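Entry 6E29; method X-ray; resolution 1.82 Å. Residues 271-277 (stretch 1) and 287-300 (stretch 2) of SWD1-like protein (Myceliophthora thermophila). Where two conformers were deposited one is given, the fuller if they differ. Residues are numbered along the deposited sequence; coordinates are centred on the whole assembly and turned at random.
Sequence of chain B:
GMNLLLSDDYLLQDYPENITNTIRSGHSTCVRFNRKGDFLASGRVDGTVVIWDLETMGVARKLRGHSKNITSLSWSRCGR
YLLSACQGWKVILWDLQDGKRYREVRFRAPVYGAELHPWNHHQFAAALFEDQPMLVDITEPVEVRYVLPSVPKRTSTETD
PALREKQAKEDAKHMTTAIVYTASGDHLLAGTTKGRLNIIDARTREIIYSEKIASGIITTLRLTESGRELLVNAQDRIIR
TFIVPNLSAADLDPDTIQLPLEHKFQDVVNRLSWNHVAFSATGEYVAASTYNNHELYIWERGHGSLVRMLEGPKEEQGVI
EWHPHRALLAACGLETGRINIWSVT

Stretch 1 271-277: RLSWNHV
Stretch 2, residues 287-300: AASTYNNHELYIWE

Residues 271-277 pair antiparallel with strand 287-290 of stretch 287-300 in the SWD1-like protein; the two stretches bury 673 Å² between them, both sides summed. Register is set by two non-hydrogen-bonded pairs, Trp 274 with Thr 290 (CA to CA 4.6 Å) and Val 277 with Ala 288 (CA to CA 4.2 Å). Two residues, Asn 275 and His 276, thus lie opposite one, Ser 289: a beta bulge, in which Asn 275 leaves extended geometry (phi/psi -87/-58) and the chain turns a corner, while Trp 274 (-107/133), His 276 (-138/158) and Val 277 (-137/161) remain extended.

Three backbone hydrogen bonds join the stretches: Tyr 291 N to Ser 273 O (2.9 Å), Asn 275 N to Ser 289 O (2.7 Å, nearly straight at 169°) and Ser 289 N to His 276 O (3.0 Å). The bulge places the amides of Asn 275 and His 276 both near Ser 289, whose carbonyl takes the first and whose side chain takes the second: with chi1 p (54°), Ser 289 OG accepts from His 276 N at 3.1 Å. This side-chain hydroxyl thus stands in for a carbonyl in accepting a backbone amide, and it is also hydrogen-bonded elsewhere in the structure. The carbonyls receive CA-H...O contacts as well, Trp 274 CA to Ser 289 O at 3.4 Å and Ala 288 CA to His 276 O at 3.1 Å; Val 277 CA lies 3.2 Å from Ala 287 O. At the other end a water accepts from Ser 273 N (2.8 Å) and donates to Tyr 291 O (3.0 Å), bridging where the direct ladder stops.

Within stretch 2, a type II turn runs from Thr 290 to Asn 293, with Tyr 291 at -59/138, Asn 292 at 54/26 and a weak bond from Asn 293 N to Thr 290 O (3.4 Å). The chain returns as strand 296-300, paired by Ala 288 N to Tyr 297 O and Tyr 297 N to Ala 288 O, both 2.9 Å. Buried Thr 290 (chi1 -41°, m) satisfies its hydroxyl by donating from OG1 to Glu 295 O at 3.0 Å.

Trp 274, Val 277, Ala 288 and Thr 290 share one face of the sheet. The Trp 274 indole (chi1 m, chi2 107°) packs against small Ala 288, CE3 to CB 3.8 Å, and reaches the returning strand. Its edge meets the face of Tyr 297, and its own face receives the edge of Trp 299; the centroid of its six-membered ring lies 5.3 Å from that of the Tyr 297 ring (planes at 77°) and 5.2 Å from that of the Trp 299 six-membered ring (planes at 83°). Its NE1 is satisfied elsewhere in the structure. Val 277 CG1 lies 3.7 Å from Ala 288 CB. Leu 272 (m, t) extends the apolar packing, its CB 3.9 Å from Thr 290 CG2 and its CD1 3.7 Å from Tyr 297 CZ.

Tyr 291 (chi1 m, chi2 122°) lays a face of its ring against the corner: Asn 275 CA sits over it, 4.0 Å from the ring centroid, in a CH-pi contact, and Ser 273 CB approaches the ring edge, 3.8 Å from Tyr 291 CD1. Although exposed overall, this tyrosine covers buried Asn 275 (chi1 t).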

# COMPACT_ATOMS: atom_id res chain seq x y z
N ARG B 271 2.78 13.63 -20.19
CA ARG B 271 1.56 12.98 -19.73
C ARG B 271 1.84 11.55 -19.23
O ARG B 271 1.24 10.56 -19.67
CB ARG B 271 0.50 13.03 -20.82
CG ARG B 271 -0.32 14.33 -20.72
CD ARG B 271 -1.04 14.64 -22.00
NE ARG B 271 -0.84 16.04 -22.44
CZ ARG B 271 -1.72 17.03 -22.26
NH1 ARG B 271 -2.88 16.83 -21.65
NH2 ARG B 271 -1.41 18.25 -22.69
N LEU B 272 2.80 11.47 -18.34
CA LEU B 272 3.22 10.18 -17.77
C LEU B 272 2.23 9.70 -16.73
O LEU B 272 1.70 10.51 -15.95
CB LEU B 272 4.60 10.29 -17.12
CG LEU B 272 5.70 10.82 -18.07
CD1 LEU B 272 7.04 10.97 -17.36
CD2 LEU B 272 5.82 9.94 -19.31
N SER B 273 1.98 8.39 -16.71
CA SER B 273 1.24 7.73 -15.65
C SER B 273 2.22 7.01 -14.74
O SER B 273 3.30 6.58 -15.17
CB SER B 273 0.20 6.74 -16.19
OG SER B 273 -0.74 7.40 -16.99
N TRP B 274 1.86 6.92 -13.46
CA TRP B 274 2.76 6.45 -12.40
C TRP B 274 2.34 5.06 -11.94
O TRP B 274 1.15 4.78 -11.77
CB TRP B 274 2.78 7.42 -11.23
CG TRP B 274 2.96 8.79 -11.72
CD1 TRP B 274 2.03 9.75 -11.76
CD2 TRP B 274 4.16 9.35 -12.29
NE1 TRP B 274 2.54 10.90 -12.32
CE2 TRP B 274 3.85 10.68 -12.66
CE3 TRP B 274 5.46 8.87 -12.48
CZ2 TRP B 274 4.79 11.55 -13.21
CZ3 TRP B 274 6.43 9.75 -13.06
CH2 TRP B 274 6.08 11.06 -13.42
N ASN B 275 3.31 4.19 -11.83
CA ASN B 275 2.99 2.80 -11.55
C ASN B 275 2.89 2.58 -10.03
O ASN B 275 1.83 2.18 -9.52
CB ASN B 275 4.07 1.94 -12.18
CG ASN B 275 3.62 0.60 -12.45
OD1 ASN B 275 2.65 0.13 -11.85
ND2 ASN B 275 4.32 -0.09 -13.32
N HIS B 276 3.96 2.88 -9.29
CA HIS B 276 3.97 2.79 -7.84
C HIS B 276 4.70 4.00 -7.29
O HIS B 276 5.49 4.64 -7.99
CB HIS B 276 4.62 1.46 -7.40
CG HIS B 276 3.70 0.29 -7.54
ND1 HIS B 276 3.72 -0.58 -8.61
CD2 HIS B 276 2.63 -0.07 -6.79
CE1 HIS B 276 2.74 -1.46 -8.49
NE2 HIS B 276 2.05 -1.16 -7.40
N VAL B 277 4.43 4.32 -6.02
CA VAL B 277 5.03 5.48 -5.39
C VAL B 277 5.47 5.08 -3.99
O VAL B 277 4.97 4.10 -3.43
CB VAL B 277 4.07 6.66 -5.27
CG1 VAL B 277 3.70 7.12 -6.75
CG2 VAL B 277 2.77 6.23 -4.47
N ALA B 287 9.17 9.16 -4.42
CA ALA B 287 9.65 8.52 -5.65
C ALA B 287 8.49 7.83 -6.34
O ALA B 287 7.50 7.43 -5.69
CB ALA B 287 10.75 7.49 -5.36
N ALA B 288 8.60 7.69 -7.66
CA ALA B 288 7.62 6.92 -8.42
C ALA B 288 8.30 6.22 -9.59
O ALA B 288 9.19 6.79 -10.23
CB ALA B 288 6.52 7.83 -8.97
N SER B 289 7.78 5.06 -9.94
CA SER B 289 8.04 4.41 -11.23
C SER B 289 6.97 4.80 -12.24
O SER B 289 5.86 5.20 -11.89
CB SER B 289 8.05 2.90 -11.07
OG SER B 289 6.83 2.48 -10.46
N THR B 290 7.31 4.64 -13.52
CA THR B 290 6.57 5.21 -14.64
C THR B 290 6.04 4.10 -15.51
O THR B 290 6.81 3.23 -15.94
CB THR B 290 7.49 6.11 -15.46
OG1 THR B 290 8.31 6.87 -14.56
CG2 THR B 290 6.66 7.07 -16.34
N TYR B 291 4.72 4.11 -15.76
CA TYR B 291 4.11 3.18 -16.70
C TYR B 291 4.74 3.33 -18.07
O TYR B 291 4.94 4.45 -18.54
CB TYR B 291 2.60 3.42 -16.83
CG TYR B 291 1.78 2.64 -15.82
CD1 TYR B 291 0.93 3.28 -14.92
CD2 TYR B 291 1.88 1.26 -15.76
CE1 TYR B 291 0.19 2.57 -14.00
CE2 TYR B 291 1.15 0.53 -14.84
CZ TYR B 291 0.33 1.19 -13.96
OH TYR B 291 -0.37 0.44 -13.08
N ASN B 292 5.00 2.20 -18.71
CA ASN B 292 5.53 2.14 -20.08
C ASN B 292 6.80 2.95 -20.29
O ASN B 292 7.10 3.33 -21.42
CB ASN B 292 4.46 2.53 -21.11
CG ASN B 292 3.46 1.43 -21.33
OD1 ASN B 292 3.50 0.40 -20.64
ND2 ASN B 292 2.58 1.61 -22.31
N ASN B 293 7.60 3.17 -19.25
CA ASN B 293 8.89 3.86 -19.41
C ASN B 293 9.86 3.28 -18.39
O ASN B 293 9.46 2.63 -17.42
CB ASN B 293 8.78 5.38 -19.17
CG ASN B 293 7.95 6.10 -20.25
OD1 ASN B 293 6.71 6.20 -20.18
ND2 ASN B 293 8.65 6.68 -21.21
N HIS B 294 11.15 3.59 -18.57
CA HIS B 294 12.12 2.93 -17.70
C HIS B 294 12.51 3.77 -16.48
O HIS B 294 13.06 3.23 -15.52
CB HIS B 294 13.38 2.56 -18.52
CG HIS B 294 14.09 3.74 -19.12
ND1 HIS B 294 13.61 4.40 -20.23
CD2 HIS B 294 15.22 4.38 -18.74
CE1 HIS B 294 14.43 5.40 -20.52
NE2 HIS B 294 15.41 5.41 -19.64
N GLU B 295 12.19 5.05 -16.47
CA GLU B 295 12.71 5.96 -15.47
C GLU B 295 12.02 5.84 -14.12
O GLU B 295 10.86 5.42 -13.99
CB GLU B 295 12.60 7.40 -15.99
CG GLU B 295 13.46 7.63 -17.21
CD GLU B 295 12.66 7.70 -18.51
OE1 GLU B 295 13.19 8.25 -19.48
OE2 GLU B 295 11.51 7.23 -18.55
N LEU B 296 12.76 6.25 -13.10
CA LEU B 296 12.18 6.54 -11.79
C LEU B 296 12.32 8.04 -11.55
O LEU B 296 13.34 8.63 -11.91
CB LEU B 296 12.91 5.79 -10.67
CG LEU B 296 12.94 4.26 -10.71
CD1 LEU B 296 13.78 3.78 -9.55
CD2 LEU B 296 11.51 3.68 -10.57
N TYR B 297 11.30 8.64 -10.95
CA TYR B 297 11.31 10.07 -10.68
C TYR B 297 11.36 10.25 -9.18
O TYR B 297 10.67 9.53 -8.46
CB TYR B 297 10.05 10.75 -11.24
CG TYR B 297 10.11 10.83 -12.78
CD1 TYR B 297 9.92 9.69 -13.56
CD2 TYR B 297 10.36 12.03 -13.43
CE1 TYR B 297 9.99 9.75 -14.95
CE2 TYR B 297 10.42 12.10 -14.83
CZ TYR B 297 10.24 10.95 -15.57
OH TYR B 297 10.29 10.99 -16.95
N ILE B 298 12.13 11.25 -8.72
CA ILE B 298 12.18 11.59 -7.29
C ILE B 298 11.91 13.09 -7.14
O ILE B 298 12.60 13.92 -7.74
CB ILE B 298 13.53 11.22 -6.67
CG1 ILE B 298 13.85 9.72 -6.93
CG2 ILE B 298 13.52 11.49 -5.19
CD1 ILE B 298 15.27 9.31 -6.38
N TRP B 299 10.87 13.43 -6.37
CA TRP B 299 10.57 14.81 -6.01
C TRP B 299 10.84 15.04 -4.52
O TRP B 299 10.84 14.10 -3.71
CB TRP B 299 9.10 15.14 -6.28
CG TRP B 299 8.66 15.01 -7.68
CD1 TRP B 299 8.58 16.03 -8.62
CD2 TRP B 299 8.11 13.84 -8.30
NE1 TRP B 299 8.06 15.54 -9.78
CE2 TRP B 299 7.76 14.21 -9.63
CE3 TRP B 299 7.89 12.51 -7.87
CZ2 TRP B 299 7.22 13.29 -10.54
CZ3 TRP B 299 7.33 11.60 -8.78
CH2 TRP B 299 7.00 12.00 -10.10
N GLU B 300 10.99 16.30 -4.14
CA GLU B 300 11.18 16.65 -2.74
C GLU B 300 9.94 17.39 -2.25
O GLU B 300 9.38 18.23 -2.96
CB GLU B 300 12.45 17.49 -2.53
CG GLU B 300 12.56 18.69 -3.45
CD GLU B 300 11.83 19.89 -2.88
OE1 GLU B 300 11.76 19.97 -1.61
OE2 GLU B 300 11.30 20.69 -3.68
O HOH W 1 3.19 6.92 -18.70